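Local coordinates for protein GTN Reductase (Agrobacterium tumefaciens, PDB 5N6G) that probably reduces activated carbon-carbon double bonds as an Old Yellow Enzyme-type ene-reductase, using bound FMN and a nicotinamide cofactor as electron donor, at residues I229-V234 with P247-V252; L261-V266 with L301-N306. All coordinates share one frame; numbering follows the deposited sequence. Where two conformers were deposited one is given.

Overall arrangement
Both contacts belong to one eight-stranded parallel TIM barrel, and their centres lie about 12 Å apart. Interaction 1 sets helix 245-256 against the C-terminal end of strand 227-231; interaction 2 pairs strands 263-267 and 301-305. Strands 227-231 and 263-267 are neighbours, joined by probable hydrogen bonds from Leu231 N to His265 O (2.8 Å) and from His265 N to Ile229 O (2.9 Å). The two contacts also converge on FMN: Arg230 and Asn305 both bind its ribityl chain, and Arg230 NH2 packs closely, at 3.2 Å, on Asn305 OD1. Bound 2-phenylacrylic acid is farther off, about 8 Å from the side chain of Ser232 and about 9 Å from that of Asn305.

Interaction 1 of 2, residues I229-V234 with P247-V252; sequences IRLSPV and PLYNYV. With FMN (flavin mononucleotide), chain B.
Pro233 lies over one face of the Tyr249 ring: its CA is 3.7 Å from the ring centroid and 15° off the normal, a CH-pi contact displaced toward the rim on the hydroxyl side. The pyrrolidine carbons continue this cover toward the root of the ring, with Pro233 CB 4.0 Å from Tyr249 CG. Leu231 meets the same ring differently, its CB lying near the ring plane at the CE1 edge, 4.3 Å away. Leu231 CD1 reaches Val252 CG1, about one helical turn further on, at 4.5 Å. This is the strand-to-helix half of a beta-alpha-beta unit of the TIM barrel, in which helix 245-256 packs outside strand 227-231. The phenol is tied to the residue just past the strand through a water, which accepts from Tyr249 OH at 2.7 Å and from Ser232 N at 2.9 Å. Ser232 OG instead bonds to Glu186 and to the backbone N of Asn181. On the barrel's inner side Arg230 has CG anti to the backbone N (chi1 -168°), and a bend at chi3 carries the chain on to FMN. Its NH1 donates to the flavin carbonyl O2 at 2.8 Å, while NH2 donates to the ribityl O3' at 3.1 Å.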
loop_
_atom_site.group_PDB
_atom_site.type_symbol
_atom_site.label_atom_id
_atom_site.label_comp_id
_atom_site.label_asym_id
_atom_site.label_seq_id
_atom_site.Cartn_x
_atom_site.Cartn_y
_atom_site.Cartn_z
ATOM N N ILE A 229 7.709 -1.312 2.724
ATOM C CA ILE A 229 7.296 -0.149 1.941
ATOM C C ILE A 229 6.837 -0.627 0.578
ATOM O O ILE A 229 7.420 -1.552 0.008
ATOM C CB ILE A 229 8.447 0.875 1.816
ATOM C CG1 ILE A 229 7.996 2.159 1.122
ATOM C CG2 ILE A 229 9.674 0.237 1.156
ATOM C CD1 ILE A 229 8.930 3.330 1.381
ATOM N N ARG A 230 5.828 0.035 0.028
ATOM C CA ARG A 230 5.366 -0.234 -1.328
ATOM C C ARG A 230 5.778 0.905 -2.255
ATOM O O ARG A 230 5.532 2.075 -1.950
ATOM C CB ARG A 230 3.846 -0.415 -1.366
ATOM C CG ARG A 230 3.386 -0.978 -2.701
ATOM C CD ARG A 230 1.928 -1.331 -2.737
ATOM N NE ARG A 230 1.722 -2.531 -3.539
ATOM C CZ ARG A 230 0.642 -2.800 -4.265
ATOM N NH1 ARG A 230 -0.331 -1.929 -4.380
ATOM N NH2 ARG A 230 0.561 -3.960 -4.893
ATOM N N LEU A 231 6.325 0.563 -3.417
ATOM C CA LEU A 231 6.828 1.517 -4.396
ATOM C C LEU A 231 6.257 1.178 -5.766
ATOM O O LEU A 231 5.984 0.014 -6.065
ATOM C CB LEU A 231 8.373 1.495 -4.471
ATOM C CG LEU A 231 9.088 1.764 -3.155
ATOM C CD1 LEU A 231 10.586 1.412 -3.327
ATOM C CD2 LEU A 231 8.860 3.219 -2.754
ATOM N N SER A 232 6.098 2.189 -6.617
ATOM C CA SER A 232 5.490 2.004 -7.932
ATOM C C SER A 232 6.155 2.989 -8.893
ATOM O O SER A 232 5.641 4.094 -9.140
ATOM C CB SER A 232 3.970 2.200 -7.884
ATOM O OG SER A 232 3.620 3.446 -7.281
ATOM N N PRO A 233 7.316 2.620 -9.448
ATOM C CA PRO A 233 8.158 3.609 -10.155
ATOM C C PRO A 233 7.520 4.290 -11.356
ATOM O O PRO A 233 7.870 5.442 -11.641
ATOM C CB PRO A 233 9.373 2.770 -10.590
ATOM C CG PRO A 233 9.453 1.669 -9.602
ATOM C CD PRO A 233 8.043 1.368 -9.174
ATOM N N VAL A 234 6.630 3.638 -12.103
ATOM C CA VAL A 234 6.169 4.214 -13.359
ATOM C C VAL A 234 4.673 4.428 -13.416
ATOM O O VAL A 234 4.166 4.852 -14.453
ATOM C CB VAL A 234 6.610 3.363 -14.571
ATOM C CG1 VAL A 234 8.124 3.245 -14.633
ATOM C CG2 VAL A 234 5.986 1.989 -14.539
ATOM N N PRO A 247 17.038 6.960 -12.131
ATOM C CA PRO A 247 17.976 7.487 -11.121
ATOM C C PRO A 247 17.299 7.792 -9.805
ATOM O O PRO A 247 17.915 7.638 -8.739
ATOM C CB PRO A 247 18.563 8.749 -11.785
ATOM C CG PRO A 247 17.677 9.042 -12.942
ATOM C CD PRO A 247 17.037 7.756 -13.374
ATOM N N LEU A 248 16.033 8.219 -9.866
ATOM C CA LEU A 248 15.272 8.551 -8.675
ATOM C C LEU A 248 15.058 7.324 -7.820
ATOM O O LEU A 248 15.381 7.317 -6.617
ATOM C CB LEU A 248 13.922 9.117 -9.103
ATOM C CG LEU A 248 12.903 9.493 -8.031
ATOM C CD1 LEU A 248 13.408 10.613 -7.123
ATOM C CD2 LEU A 248 11.587 9.852 -8.726
ATOM N N TYR A 249 14.492 6.284 -8.430
ATOM C CA TYR A 249 14.123 5.087 -7.688
ATOM C C TYR A 249 15.332 4.228 -7.339
ATOM O O TYR A 249 15.352 3.619 -6.267
ATOM C CB TYR A 249 13.071 4.307 -8.474
ATOM C CG TYR A 249 11.702 4.832 -8.153
ATOM C CD1 TYR A 249 10.979 4.329 -7.068
ATOM C CD2 TYR A 249 11.165 5.887 -8.869
ATOM C CE1 TYR A 249 9.734 4.823 -6.757
ATOM C CE2 TYR A 249 9.936 6.407 -8.552
ATOM C CZ TYR A 249 9.225 5.876 -7.499
ATOM O OH TYR A 249 8.007 6.422 -7.213
ATOM N N ASN A 250 16.366 4.202 -8.181
ATOM C CA ASN A 250 17.589 3.522 -7.779
ATOM C C ASN A 250 18.181 4.188 -6.552
ATOM O O ASN A 250 18.636 3.502 -5.640
ATOM C CB ASN A 250 18.590 3.481 -8.927
ATOM C CG ASN A 250 18.284 2.367 -9.951
ATOM O OD1 ASN A 250 17.149 1.862 -10.047
ATOM N ND2 ASN A 250 19.297 1.999 -10.724
ATOM N N TYR A 251 18.149 5.522 -6.488
ATOM C CA TYR A 251 18.631 6.215 -5.295
ATOM C C TYR A 251 17.799 5.836 -4.080
ATOM O O TYR A 251 18.344 5.555 -3.008
ATOM C CB TYR A 251 18.605 7.732 -5.502
ATOM C CG TYR A 251 18.920 8.501 -4.236
ATOM C CD1 TYR A 251 20.228 8.757 -3.872
ATOM C CD2 TYR A 251 17.908 8.949 -3.412
ATOM C CE1 TYR A 251 20.512 9.440 -2.698
ATOM C CE2 TYR A 251 18.175 9.605 -2.254
ATOM C CZ TYR A 251 19.476 9.858 -1.898
ATOM O OH TYR A 251 19.779 10.536 -0.719
ATOM N N VAL A 252 16.475 5.845 -4.225
ATOM C CA VAL A 252 15.592 5.527 -3.102
ATOM C C VAL A 252 15.941 4.161 -2.529
ATOM O O VAL A 252 16.126 4.012 -1.314
ATOM C CB VAL A 252 14.118 5.595 -3.535
ATOM C CG1 VAL A 252 13.215 4.927 -2.512
ATOM C CG2 VAL A 252 13.728 7.069 -3.715
HETATM N N1 FMN B . -2.959 -0.616 -4.067
HETATM C C2 FMN B . -2.507 -0.123 -2.867
HETATM O O2 FMN B . -1.292 0.092 -2.660
HETATM N N3 FMN B . -3.408 0.113 -1.851
HETATM C C4 FMN B . -4.777 -0.060 -1.926
HETATM O O4 FMN B . -5.489 0.137 -0.942
HETATM C C4A FMN B . -5.247 -0.549 -3.203
HETATM N N5 FMN B . -6.530 -0.772 -3.345
HETATM C C5A FMN B . -6.947 -1.390 -4.511
HETATM C C6 FMN B . -8.287 -1.740 -4.631
HETATM C C7 FMN B . -8.738 -2.463 -5.726
HETATM C C7M FMN B . -10.196 -2.846 -5.795
HETATM C C8 FMN B . -7.842 -2.839 -6.733
HETATM C C8M FMN B . -8.286 -3.677 -7.901
HETATM C C9 FMN B . -6.502 -2.472 -6.632
HETATM C C9A FMN B . -6.051 -1.759 -5.522
HETATM N N10 FMN B . -4.681 -1.472 -5.335
HETATM C C10 FMN B . -4.251 -0.842 -4.200
HETATM C "C1'" FMN B . -3.715 -2.030 -6.293
HETATM C "C2'" FMN B . -3.461 -3.505 -6.013
HETATM O "O2'" FMN B . -2.812 -3.676 -4.748
HETATM C "C3'" FMN B . -2.621 -4.187 -7.093
HETATM O "O3'" FMN B . -1.392 -3.483 -7.256
HETATM C "C4'" FMN B . -3.316 -4.265 -8.451
HETATM O "O4'" FMN B . -4.615 -4.844 -8.309
HETATM C "C5'" FMN B . -2.493 -5.025 -9.475
HETATM O "O5'" FMN B . -2.309 -6.393 -9.060
HETATM P P FMN B . -3.115 -7.658 -9.683
HETATM O O1P FMN B . -2.731 -7.699 -11.147
HETATM O O2P FMN B . -4.587 -7.324 -9.512
HETATM O O3P FMN B . -2.650 -8.823 -8.888
HETATM O O HOH W 1 6.426 4.896 -5.634
#

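Interaction 2 of 2, residues L261-V266 with L301-N306; sequences LAFIHV and LWIANN. With FMN (flavin mononucleotide), chain B.
Ile303 fits tightly against two side chains of strand 263-267 on the face it shares with Phe263 and His265. Its CG2 stands over one face of the His265 ring, 4.2 Å from the centroid and 18° off the normal, while CD1 reaches Phe263 CD2 at 3.8 Å. Phe263 carries its CG between the backbone N and the carbonyl carbon (chi1 62°), and the far side of its ring lies beyond Ile303. Further along, Asn305 CB sits in the plane of the imidazole, 3.5 Å from His265 NE2; His265 ND1 is bonded to Glu176. Five backbone bonds stitch these neighbouring parallel strands of the TIM barrel together. Four are fairly straight, whereas the last, Asn305 N to Val266 O, bends to 132° at the hydrogen. On the opposite face Ile264 CB packs obliquely against Trp302 CZ3 at 3.9 Å, and helix 286-295 lies against both. Asn305 turns from the strand pair to cofactor: OD1 accepts from FMN O3' at 2.6 Å, and ND2 donates to FMN O5' at 3.0 Å and to Ala326 O. The loose end is Asn306, past the strand: it touches nothing in 261-266, yet is buried rather than solvent-facing, held by Gly272 N and Glu268 O.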
loop_
_atom_site.group_PDB
_atom_site.type_symbol
_atom_site.label_atom_id
_atom_site.label_comp_id
_atom_site.label_asym_id
_atom_site.label_seq_id
_atom_site.Cartn_x
_atom_site.Cartn_y
_atom_site.Cartn_z
ATOM N N LEU A 261 15.245 -3.152 6.466
ATOM C CA LEU A 261 13.796 -3.249 6.360
ATOM C C LEU A 261 13.336 -4.685 6.113
ATOM O O LEU A 261 14.089 -5.551 5.632
ATOM C CB LEU A 261 13.264 -2.344 5.250
ATOM C CG LEU A 261 13.547 -0.842 5.409
ATOM C CD1 LEU A 261 12.898 -0.096 4.278
ATOM C CD2 LEU A 261 13.038 -0.330 6.752
ATOM N N ALA A 262 12.054 -4.920 6.430
ATOM C CA ALA A 262 11.481 -6.262 6.349
ATOM C C ALA A 262 11.195 -6.671 4.911
ATOM O O ALA A 262 11.448 -7.821 4.532
ATOM C CB ALA A 262 10.204 -6.329 7.178
ATOM N N PHE A 263 10.723 -5.735 4.096
ATOM C CA PHE A 263 10.334 -6.049 2.728
ATOM C C PHE A 263 10.199 -4.780 1.903
ATOM O O PHE A 263 9.922 -3.688 2.417
ATOM C CB PHE A 263 9.026 -6.874 2.659
ATOM C CG PHE A 263 7.801 -6.186 3.231
ATOM C CD1 PHE A 263 7.490 -6.330 4.581
ATOM C CD2 PHE A 263 6.957 -5.419 2.428
ATOM C CE1 PHE A 263 6.365 -5.711 5.135
ATOM C CE2 PHE A 263 5.821 -4.804 2.978
ATOM C CZ PHE A 263 5.534 -4.950 4.321
ATOM N N ILE A 264 10.406 -4.966 0.597
ATOM C CA ILE A 264 10.114 -3.987 -0.439
ATOM C C ILE A 264 9.059 -4.612 -1.337
ATOM O O ILE A 264 9.254 -5.723 -1.843
ATOM C CB ILE A 264 11.356 -3.636 -1.287
ATOM C CG1 ILE A 264 12.594 -3.362 -0.410
ATOM C CG2 ILE A 264 11.020 -2.489 -2.251
ATOM C CD1 ILE A 264 12.478 -2.118 0.458
ATOM N N HIS A 265 7.954 -3.904 -1.541
ATOM C CA HIS A 265 6.850 -4.355 -2.368
ATOM C C HIS A 265 6.773 -3.446 -3.583
ATOM O O HIS A 265 6.541 -2.240 -3.442
ATOM C CB HIS A 265 5.560 -4.326 -1.544
ATOM C CG HIS A 265 4.351 -4.852 -2.236
ATOM N ND1 HIS A 265 3.154 -4.988 -1.577
ATOM C CD2 HIS A 265 4.129 -5.254 -3.508
ATOM C CE1 HIS A 265 2.247 -5.474 -2.404
ATOM N NE2 HIS A 265 2.808 -5.644 -3.583
ATOM N N VAL A 266 6.992 -4.005 -4.770
ATOM C CA VAL A 266 7.117 -3.218 -5.993
ATOM C C VAL A 266 5.974 -3.540 -6.946
ATOM O O VAL A 266 5.730 -4.711 -7.269
ATOM C CB VAL A 266 8.480 -3.451 -6.673
ATOM C CG1 VAL A 266 8.677 -4.914 -7.035
ATOM C CG2 VAL A 266 8.627 -2.577 -7.909
ATOM N N LEU A 301 12.666 -8.846 2.063
ATOM C CA LEU A 301 11.978 -9.713 1.118
ATOM C C LEU A 301 11.504 -8.881 -0.071
ATOM O O LEU A 301 10.900 -7.816 0.102
ATOM C CB LEU A 301 10.783 -10.382 1.810
ATOM C CG LEU A 301 10.165 -11.553 1.065
ATOM C CD1 LEU A 301 11.076 -12.754 1.151
ATOM C CD2 LEU A 301 8.787 -11.876 1.632
ATOM N N TRP A 302 11.786 -9.351 -1.278
ATOM C CA TRP A 302 11.456 -8.620 -2.494
ATOM C C TRP A 302 10.133 -9.171 -3.027
ATOM O O TRP A 302 10.095 -10.277 -3.594
ATOM C CB TRP A 302 12.563 -8.774 -3.534
ATOM C CG TRP A 302 12.435 -7.822 -4.665
ATOM C CD1 TRP A 302 11.840 -8.058 -5.878
ATOM C CD2 TRP A 302 12.892 -6.462 -4.704
ATOM N NE1 TRP A 302 11.900 -6.930 -6.660
ATOM C CE2 TRP A 302 12.543 -5.938 -5.965
ATOM C CE3 TRP A 302 13.576 -5.644 -3.801
ATOM C CZ2 TRP A 302 12.872 -4.644 -6.351
ATOM C CZ3 TRP A 302 13.865 -4.356 -4.166
ATOM C CH2 TRP A 302 13.512 -3.863 -5.424
ATOM N N ILE A 303 9.067 -8.388 -2.866
ATOM C CA ILE A 303 7.705 -8.797 -3.187
ATOM C C ILE A 303 7.298 -8.052 -4.441
ATOM O O ILE A 303 7.348 -6.824 -4.472
ATOM C CB ILE A 303 6.713 -8.476 -2.053
ATOM C CG1 ILE A 303 7.166 -9.061 -0.714
ATOM C CG2 ILE A 303 5.328 -8.936 -2.473
ATOM C CD1 ILE A 303 6.276 -8.621 0.468
ATOM N N ALA A 304 6.876 -8.776 -5.458
ATOM C CA ALA A 304 6.511 -8.161 -6.722
ATOM C C ALA A 304 5.020 -8.297 -6.955
ATOM O O ALA A 304 4.396 -9.255 -6.514
ATOM C CB ALA A 304 7.248 -8.801 -7.895
ATOM N N ASN A 305 4.479 -7.328 -7.686
ATOM C CA ASN A 305 3.064 -7.249 -7.979
ATOM C C ASN A 305 2.851 -6.704 -9.377
ATOM O O ASN A 305 3.701 -5.985 -9.917
ATOM C CB ASN A 305 2.354 -6.328 -6.987
ATOM C CG ASN A 305 0.963 -5.989 -7.425
ATOM O OD1 ASN A 305 0.710 -4.921 -7.982
ATOM N ND2 ASN A 305 0.041 -6.910 -7.199
ATOM N N ASN A 306 1.682 -7.069 -9.927
ATOM C CA ASN A 306 0.947 -6.458 -11.029
ATOM C C ASN A 306 0.908 -7.393 -12.234
ATOM O O ASN A 306 1.907 -7.604 -12.936
ATOM C CB ASN A 306 1.488 -5.084 -11.424
ATOM C CG ASN A 306 0.548 -4.371 -12.393
ATOM O OD1 ASN A 306 -0.664 -4.310 -12.168
ATOM N ND2 ASN A 306 1.094 -3.877 -13.503
HETATM N N1 FMN B . -2.959 -0.616 -4.067
HETATM C C2 FMN B . -2.507 -0.123 -2.867
HETATM O O2 FMN B . -1.292 0.092 -2.660
HETATM N N3 FMN B . -3.408 0.113 -1.851
HETATM C C4 FMN B . -4.777 -0.060 -1.926
HETATM O O4 FMN B . -5.489 0.137 -0.942
HETATM C C4A FMN B . -5.247 -0.549 -3.203
HETATM N N5 FMN B . -6.530 -0.772 -3.345
HETATM C C5A FMN B . -6.947 -1.390 -4.511
HETATM C C6 FMN B . -8.287 -1.740 -4.631
HETATM C C7 FMN B . -8.738 -2.463 -5.726
HETATM C C7M FMN B . -10.196 -2.846 -5.795
HETATM C C8 FMN B . -7.842 -2.839 -6.733
HETATM C C8M FMN B . -8.286 -3.677 -7.901
HETATM C C9 FMN B . -6.502 -2.472 -6.632
HETATM C C9A FMN B . -6.051 -1.759 -5.522
HETATM N N10 FMN B . -4.681 -1.472 -5.335
HETATM C C10 FMN B . -4.251 -0.842 -4.200
HETATM C "C1'" FMN B . -3.715 -2.030 -6.293
HETATM C "C2'" FMN B . -3.461 -3.505 -6.013
HETATM O "O2'" FMN B . -2.812 -3.676 -4.748
HETATM C "C3'" FMN B . -2.621 -4.187 -7.093
HETATM O "O3'" FMN B . -1.392 -3.483 -7.256
HETATM C "C4'" FMN B . -3.316 -4.265 -8.451
HETATM O "O4'" FMN B . -4.615 -4.844 -8.309
HETATM C "C5'" FMN B . -2.493 -5.025 -9.475
HETATM O "O5'" FMN B . -2.309 -6.393 -9.060
HETATM P P FMN B . -3.115 -7.658 -9.683
HETATM O O1P FMN B . -2.731 -7.699 -11.147
HETATM O O2P FMN B . -4.587 -7.324 -9.512
HETATM O O3P FMN B . -2.650 -8.823 -8.888
#